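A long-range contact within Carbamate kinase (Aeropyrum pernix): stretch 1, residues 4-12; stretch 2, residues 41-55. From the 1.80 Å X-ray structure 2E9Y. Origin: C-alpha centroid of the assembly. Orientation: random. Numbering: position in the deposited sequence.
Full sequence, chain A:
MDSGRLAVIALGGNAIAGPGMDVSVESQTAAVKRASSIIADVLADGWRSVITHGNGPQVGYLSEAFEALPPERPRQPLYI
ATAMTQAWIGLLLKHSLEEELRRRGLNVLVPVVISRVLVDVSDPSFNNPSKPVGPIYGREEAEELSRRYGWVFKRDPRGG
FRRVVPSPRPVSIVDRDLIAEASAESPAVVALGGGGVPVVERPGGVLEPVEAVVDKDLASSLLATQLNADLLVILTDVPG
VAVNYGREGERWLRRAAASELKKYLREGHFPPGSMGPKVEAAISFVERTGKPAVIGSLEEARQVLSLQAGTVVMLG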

ATOM      1  N   GLY A   4     -28.992   5.767  -2.999  1.00 41.35           N
ATOM      2  CA  GLY A   4     -27.696   5.682  -2.266  1.00 39.76           C
ATOM      3  C   GLY A   4     -27.391   4.288  -1.748  1.00 38.71           C
ATOM      4  O   GLY A   4     -26.834   4.127  -0.660  1.00 39.12           O
ATOM      5  N   ARG A   5     -27.755   3.270  -2.523  1.00 36.71           N
ATOM      6  CA  ARG A   5     -27.501   1.894  -2.116  1.00 34.11           C
ATOM      7  C   ARG A   5     -26.019   1.571  -2.254  1.00 31.71           C
ATOM      8  O   ARG A   5     -25.282   2.295  -2.922  1.00 29.62           O
ATOM      9  CB  ARG A   5     -28.335   0.924  -2.954  1.00 36.49           C
ATOM     10  CG  ARG A   5     -29.835   1.072  -2.741  1.00 40.23           C
ATOM     11  CD  ARG A   5     -30.588  -0.165  -3.203  1.00 43.55           C
ATOM     12  NE  ARG A   5     -30.438  -0.408  -4.634  1.00 46.73           N
ATOM     13  CZ  ARG A   5     -30.749  -1.555  -5.228  1.00 47.79           C
ATOM     14  NH1 ARG A   5     -31.225  -2.565  -4.510  1.00 48.57           N
ATOM     15  NH2 ARG A   5     -30.586  -1.695  -6.537  1.00 48.28           N
ATOM     16  N   LEU A   6     -25.589   0.484  -1.619  1.00 28.96           N
ATOM     17  CA  LEU A   6     -24.189   0.079  -1.657  1.00 26.75           C
ATOM     18  C   LEU A   6     -23.949  -1.170  -2.493  1.00 25.50           C
ATOM     19  O   LEU A   6     -24.677  -2.154  -2.390  1.00 24.67           O
ATOM     20  CB  LEU A   6     -23.673  -0.167  -0.236  1.00 26.86           C
ATOM     21  CG  LEU A   6     -22.247  -0.718  -0.115  1.00 26.35           C
ATOM     22  CD1 LEU A   6     -21.258   0.281  -0.695  1.00 24.73           C
ATOM     23  CD2 LEU A   6     -21.930  -0.993   1.348  1.00 28.70           C
ATOM     24  N   ALA A   7     -22.912  -1.126  -3.318  1.00 23.88           N
ATOM     25  CA  ALA A   7     -22.575  -2.263  -4.154  1.00 22.47           C
ATOM     26  C   ALA A   7     -21.082  -2.550  -4.086  1.00 21.41           C
ATOM     27  O   ALA A   7     -20.265  -1.632  -4.123  1.00 21.36           O
ATOM     28  CB  ALA A   7     -22.977  -1.988  -5.594  1.00 23.45           C
ATOM     29  N   VAL A   8     -20.733  -3.824  -3.954  1.00 19.05           N
ATOM     30  CA  VAL A   8     -19.328  -4.212  -3.954  1.00 19.01           C
ATOM     31  C   VAL A   8     -19.101  -4.602  -5.410  1.00 18.37           C
ATOM     32  O   VAL A   8     -19.791  -5.475  -5.939  1.00 18.09           O
ATOM     33  CB  VAL A   8     -19.056  -5.420  -3.020  1.00 17.07           C
ATOM     34  CG1 VAL A   8     -17.667  -5.986  -3.288  1.00 17.15           C
ATOM     35  CG2 VAL A   8     -19.151  -4.973  -1.568  1.00 18.37           C
ATOM     36  N   ILE A   9     -18.164  -3.925  -6.065  1.00 16.71           N
ATOM     37  CA  ILE A   9     -17.873  -4.179  -7.472  1.00 17.31           C
ATOM     38  C   ILE A   9     -16.490  -4.798  -7.613  1.00 18.14           C
ATOM     39  O   ILE A   9     -15.485  -4.150  -7.332  1.00 18.30           O
ATOM     40  CB  ILE A   9     -17.925  -2.866  -8.283  1.00 18.95           C
ATOM     41  CG1 ILE A   9     -19.310  -2.228  -8.123  1.00 20.86           C
ATOM     42  CG2 ILE A   9     -17.626  -3.136  -9.752  1.00 18.67           C
ATOM     43  CD1 ILE A   9     -19.423  -0.820  -8.664  1.00 20.95           C
ATOM     44  N   ALA A  10     -16.459  -6.051  -8.046  1.00 15.75           N
ATOM     45  CA  ALA A  10     -15.212  -6.781  -8.221  1.00 17.63           C
ATOM     46  C   ALA A  10     -14.683  -6.668  -9.650  1.00 17.09           C
ATOM     47  O   ALA A  10     -15.235  -7.259 -10.578  1.00 17.29           O
ATOM     48  CB  ALA A  10     -15.420  -8.248  -7.849  1.00 17.30           C
ATOM     49  N   LEU A  11     -13.608  -5.903  -9.812  1.00 17.42           N
ATOM     50  CA  LEU A  11     -12.985  -5.708 -11.117  1.00 18.83           C
ATOM     51  C   LEU A  11     -12.067  -6.872 -11.467  1.00 20.54           C
ATOM     52  O   LEU A  11     -11.563  -7.569 -10.582  1.00 20.25           O
ATOM     53  CB  LEU A  11     -12.172  -4.409 -11.126  1.00 18.09           C
ATOM     54  CG  LEU A  11     -12.937  -3.115 -10.848  1.00 17.56           C
ATOM     55  CD1 LEU A  11     -11.984  -1.917 -10.864  1.00 20.23           C
ATOM     56  CD2 LEU A  11     -14.020  -2.945 -11.908  1.00 19.55           C
ATOM     57  N   GLY A  12     -11.854  -7.071 -12.763  1.00 21.16           N
ATOM     58  CA  GLY A  12     -10.991  -8.142 -13.230  1.00 22.82           C
ATOM     59  C   GLY A  12      -9.711  -7.612 -13.854  1.00 23.02           C
ATOM     60  O   GLY A  12      -9.426  -6.417 -13.788  1.00 23.23           O
ATOM     61  N   ASP A  41     -19.557   6.634 -14.146  1.00 28.04           N
ATOM     62  CA  ASP A  41     -20.925   6.593 -14.642  1.00 30.05           C
ATOM     63  C   ASP A  41     -21.811   5.967 -13.573  1.00 30.52           C
ATOM     64  O   ASP A  41     -22.877   6.491 -13.246  1.00 31.83           O
ATOM     65  CB  ASP A  41     -21.012   5.777 -15.940  1.00 30.46           C
ATOM     66  CG  ASP A  41     -20.289   6.441 -17.099  1.00 30.66           C
ATOM     67  OD1 ASP A  41     -20.206   7.687 -17.112  1.00 32.80           O
ATOM     68  OD2 ASP A  41     -19.816   5.723 -18.005  1.00 30.19           O
ATOM     69  N   VAL A  42     -21.352   4.849 -13.020  1.00 29.08           N
ATOM     70  CA  VAL A  42     -22.092   4.140 -11.986  1.00 27.79           C
ATOM     71  C   VAL A  42     -22.370   5.030 -10.777  1.00 28.32           C
ATOM     72  O   VAL A  42     -23.471   5.007 -10.223  1.00 28.58           O
ATOM     73  CB  VAL A  42     -21.321   2.884 -11.532  1.00 26.95           C
ATOM     74  CG1 VAL A  42     -21.972   2.282 -10.300  1.00 25.46           C
ATOM     75  CG2 VAL A  42     -21.287   1.871 -12.665  1.00 27.40           C
ATOM     76  N   LEU A  43     -21.372   5.807 -10.364  1.00 26.54           N
ATOM     77  CA  LEU A  43     -21.531   6.714  -9.230  1.00 28.43           C
ATOM     78  C   LEU A  43     -22.532   7.807  -9.594  1.00 29.35           C
ATOM     79  O   LEU A  43     -23.260   8.309  -8.736  1.00 28.72           O
ATOM     80  CB  LEU A  43     -20.188   7.355  -8.856  1.00 28.87           C
ATOM     81  CG  LEU A  43     -19.240   6.567  -7.944  1.00 29.88           C
ATOM     82  CD1 LEU A  43     -19.006   5.173  -8.492  1.00 30.62           C
ATOM     83  CD2 LEU A  43     -17.929   7.324  -7.819  1.00 29.47           C
ATOM     84  N   ALA A  44     -22.556   8.175 -10.869  1.00 31.00           N
ATOM     85  CA  ALA A  44     -23.479   9.195 -11.345  1.00 33.91           C
ATOM     86  C   ALA A  44     -24.911   8.698 -11.176  1.00 34.79           C
ATOM     87  O   ALA A  44     -25.814   9.478 -10.876  1.00 36.66           O
ATOM     88  CB  ALA A  44     -23.202   9.511 -12.810  1.00 33.61           C
ATOM     89  N   ASP A  45     -25.115   7.397 -11.359  1.00 36.22           N
ATOM     90  CA  ASP A  45     -26.448   6.818 -11.223  1.00 36.81           C
ATOM     91  C   ASP A  45     -26.909   6.690  -9.774  1.00 36.82           C
ATOM     92  O   ASP A  45     -27.976   6.137  -9.506  1.00 37.30           O
ATOM     93  CB  ASP A  45     -26.518   5.457 -11.923  1.00 38.06           C
ATOM     94  CG  ASP A  45     -26.329   5.567 -13.428  1.00 38.97           C
ATOM     95  OD1 ASP A  45     -26.816   6.555 -14.018  1.00 39.52           O
ATOM     96  OD2 ASP A  45     -25.706   4.666 -14.026  1.00 40.37           O
ATOM     97  N   GLY A  46     -26.102   7.196  -8.842  1.00 35.89           N
ATOM     98  CA  GLY A  46     -26.473   7.162  -7.435  1.00 33.68           C
ATOM     99  C   GLY A  46     -25.911   6.077  -6.532  1.00 33.13           C
ATOM    100  O   GLY A  46     -26.184   6.076  -5.330  1.00 32.89           O
ATOM    101  N   TRP A  47     -25.124   5.161  -7.086  1.00 31.15           N
ATOM    102  CA  TRP A  47     -24.559   4.078  -6.286  1.00 29.90           C
ATOM    103  C   TRP A  47     -23.361   4.472  -5.428  1.00 28.59           C
ATOM    104  O   TRP A  47     -22.571   5.342  -5.801  1.00 28.85           O
ATOM    105  CB  TRP A  47     -24.109   2.913  -7.180  1.00 29.56           C
ATOM    106  CG  TRP A  47     -25.206   2.051  -7.725  1.00 30.31           C
ATOM    107  CD1 TRP A  47     -25.798   2.152  -8.950  1.00 30.38           C
ATOM    108  CD2 TRP A  47     -25.825   0.937  -7.070  1.00 30.96           C
ATOM    109  NE1 TRP A  47     -26.744   1.168  -9.102  1.00 30.96           N
ATOM    110  CE2 TRP A  47     -26.783   0.408  -7.963  1.00 31.51           C
ATOM    111  CE3 TRP A  47     -25.662   0.335  -5.815  1.00 32.42           C
ATOM    112  CZ2 TRP A  47     -27.578  -0.698  -7.642  1.00 30.39           C
ATOM    113  CZ3 TRP A  47     -26.453  -0.765  -5.493  1.00 31.09           C
ATOM    114  CH2 TRP A  47     -27.399  -1.270  -6.407  1.00 32.79           C
ATOM    115  N   ARG A  48     -23.251   3.835  -4.266  1.00 26.99           N
ATOM    116  CA  ARG A  48     -22.100   4.025  -3.389  1.00 26.29           C
ATOM    117  C   ARG A  48     -21.385   2.702  -3.646  1.00 25.18           C
ATOM    118  O   ARG A  48     -22.041   1.679  -3.854  1.00 23.34           O
ATOM    119  CB  ARG A  48     -22.508   4.143  -1.917  1.00 27.48           C
ATOM    120  CG  ARG A  48     -23.202   5.455  -1.565  1.00 28.83           C
ATOM    121  CD  ARG A  48     -23.325   5.648  -0.055  1.00 30.49           C
ATOM    122  NE  ARG A  48     -22.079   6.099   0.572  1.00 33.49           N
ATOM    123  CZ  ARG A  48     -21.537   7.302   0.393  1.00 33.81           C
ATOM    124  NH1 ARG A  48     -22.126   8.190  -0.399  1.00 33.93           N
ATOM    125  NH2 ARG A  48     -20.406   7.625   1.010  1.00 33.13           N
ATOM    126  N   SER A  49     -20.059   2.700  -3.650  1.00 22.60           N
ATOM    127  CA  SER A  49     -19.369   1.456  -3.944  1.00 22.59           C
ATOM    128  C   SER A  49     -18.084   1.185  -3.191  1.00 20.77           C
ATOM    129  O   SER A  49     -17.445   2.087  -2.651  1.00 20.47           O
ATOM    130  CB  SER A  49     -19.054   1.393  -5.435  1.00 23.36           C
ATOM    131  OG  SER A  49     -18.140   2.421  -5.789  1.00 27.55           O
ATOM    132  N   VAL A  50     -17.741  -0.095  -3.167  1.00 19.39           N
ATOM    133  CA  VAL A  50     -16.506  -0.589  -2.584  1.00 18.12           C
ATOM    134  C   VAL A  50     -15.992  -1.387  -3.770  1.00 17.56           C
ATOM    135  O   VAL A  50     -16.591  -2.392  -4.169  1.00 16.85           O
ATOM    136  CB  VAL A  50     -16.744  -1.520  -1.387  1.00 20.25           C
ATOM    137  CG1 VAL A  50     -15.414  -2.115  -0.927  1.00 20.50           C
ATOM    138  CG2 VAL A  50     -17.377  -0.743  -0.243  1.00 21.50           C
ATOM    139  N   ILE A  51     -14.899  -0.907  -4.349  1.00 16.13           N
ATOM    140  CA  ILE A  51     -14.302  -1.515  -5.525  1.00 16.06           C
ATOM    141  C   ILE A  51     -13.131  -2.424  -5.182  1.00 14.82           C
ATOM    142  O   ILE A  51     -12.175  -1.994  -4.548  1.00 14.75           O
ATOM    143  CB  ILE A  51     -13.793  -0.415  -6.482  1.00 17.95           C
ATOM    144  CG1 ILE A  51     -14.939   0.546  -6.811  1.00 20.42           C
ATOM    145  CG2 ILE A  51     -13.202  -1.040  -7.737  1.00 16.25           C
ATOM    146  CD1 ILE A  51     -14.494   1.821  -7.487  1.00 25.58           C
ATOM    147  N   THR A  52     -13.216  -3.684  -5.591  1.00 14.75           N
ATOM    148  CA  THR A  52     -12.132  -4.627  -5.344  1.00 15.43           C
ATOM    149  C   THR A  52     -11.506  -4.967  -6.692  1.00 16.55           C
ATOM    150  O   THR A  52     -12.032  -4.584  -7.744  1.00 16.76           O
ATOM    151  CB  THR A  52     -12.635  -5.923  -4.688  1.00 13.69           C
ATOM    152  OG1 THR A  52     -13.446  -6.644  -5.618  1.00 15.54           O
ATOM    153  CG2 THR A  52     -13.452  -5.607  -3.446  1.00 13.35           C
ATOM    154  N   HIS A  53     -10.393  -5.690  -6.666  1.00 15.18           N
ATOM    155  CA  HIS A  53      -9.704  -6.052  -7.902  1.00 14.47           C
ATOM    156  C   HIS A  53      -8.747  -7.209  -7.672  1.00 16.23           C
ATOM    157  O   HIS A  53      -8.435  -7.540  -6.530  1.00 15.41           O
ATOM    158  CB  HIS A  53      -8.908  -4.854  -8.415  1.00 13.82           C
ATOM    159  CG  HIS A  53      -7.864  -4.368  -7.451  1.00 14.18           C
ATOM    160  ND1 HIS A  53      -6.615  -4.947  -7.343  1.00 12.10           N
ATOM    161  CD2 HIS A  53      -7.887  -3.356  -6.552  1.00 11.83           C
ATOM    162  CE1 HIS A  53      -5.915  -4.308  -6.423  1.00 12.98           C
ATOM    163  NE2 HIS A  53      -6.663  -3.337  -5.926  1.00 16.22           N
ATOM    164  N   GLY A  54      -8.279  -7.814  -8.763  1.00 14.40           N
ATOM    165  CA  GLY A  54      -7.331  -8.909  -8.657  1.00 14.69           C
ATOM    166  C   GLY A  54      -5.914  -8.351  -8.696  1.00 15.36           C
ATOM    167  O   GLY A  54      -5.730  -7.134  -8.769  1.00 16.93           O
ATOM    168  N   ASN A  55      -4.911  -9.221  -8.657  1.00 13.95           N
ATOM    169  CA  ASN A  55      -3.519  -8.759  -8.688  1.00 14.36           C
ATOM    170  C   ASN A  55      -2.592  -9.822  -9.279  1.00 14.21           C
ATOM    171  O   ASN A  55      -1.386  -9.795  -9.046  1.00 13.05           O
ATOM    172  CB  ASN A  55      -3.052  -8.422  -7.267  1.00 13.88           C
ATOM    173  CG  ASN A  55      -2.874  -9.661  -6.407  1.00 14.04           C
ATOM    174  OD1 ASN A  55      -3.348 -10.743  -6.760  1.00 14.62           O
ATOM    175  ND2 ASN A  55      -2.197  -9.511  -5.272  1.00 12.98           N
TER
HETATM  176  O   HOH W   1      -8.172  -6.846 -11.352  1.00 34.11           O

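The two stretches meet as neighboring parallel strands, and the three residues that cover the most surface, Trp-47, Ile-9 and Arg-5, mark how the contact is finished at its beginning and filled on one face. The strands run in the same direction, their axes 22° apart, and the backbone ladder sets the frame. Arg-48 N donates to Arg-5 O (2.9 Å) and Ala-7 N to Arg-48 O (3.0 Å); Val-50 N then reaches Ala-7 O (3.1 Å), Ile-9 N reaches Val-50 O (2.9 Å), Thr-52 N reaches Ile-9 O (2.9 Å), and Leu-11 N reaches Thr-52 O (2.9 Å). This is the parallel pattern: Arg-48, Val-50 and Thr-52 each use both N and O toward the first stretch, bonding to the residues before and after their partners. CA-H...O contacts fill in between, such as Ser-49 CA to Ala-7 O at 3.2 Å.

Trp-47 stands just before its strand. Its CA-to-CB bond points away from the first stretch, yet the long indole brings its end back, a reach that suits a large aromatic residue at the margin of a sheet. Ala-7 CB packs obliquely against the ring, 3.6 Å from Trp-47 CE3; the small alanine side chain fills this close space with a single methyl. Leu-6 O lies at the ring's edge, near its plane, 3.8 Å from Trp-47 CZ3, where the weakly positive C-H rim is favorable to a carbonyl oxygen.

Arg-5 meets the far end of the same indole. Its side chain, with chi1 in m, chi2 in t and chi3 in m, bends at chi3 and carries NH2 to 3.2 Å from Trp-47 CH2, which lies over one face of the guanidinium. Seen from the indole, the approach is oblique. Arginine suits this exposed place because its flat, delocalized group can rest against carbon while its charge remains near solvent. No hydrogen bond joins the two side chains; the directional bond here comes from the backbone carbonyl of Arg-5.

Ile-9 belongs to the buried face that also carries Ala-7, Ser-49 and Ile-51. With chi1 in m and chi2 in t, its CD1 reaches Ser-49 CB at 3.9 Å and Val-42 CG1, on the helix preceding the second strand, at 4.3 Å. The isoleucine thus links helix and sheet: its beta branching is well suited to a strand, and its longer arm supplies reach. Farther along, Leu-11 CD1 packs on Ile-51 CG2 at 3.5 Å.

The other face presents Leu-6, Val-8, Ala-10, Arg-48, Val-50 and Thr-52. Leu-6 CD1 meets Val-50 CG2 at 4.0 Å, while the small Ala-10 leaves Thr-52 OG1 close, 3.4 Å from Ala-10 CB. Between helix and strand, Gly-46 has a positive phi of 99° in a Schellman motif; a CB there would jam against the preceding carbonyl oxygen, so glycine fits the turn. Beyond the ladder, a water accepts from Gly-54 N (2.8 Å) and donates weakly to Gly-12 O (2.8 Å), bridging the diverging chains.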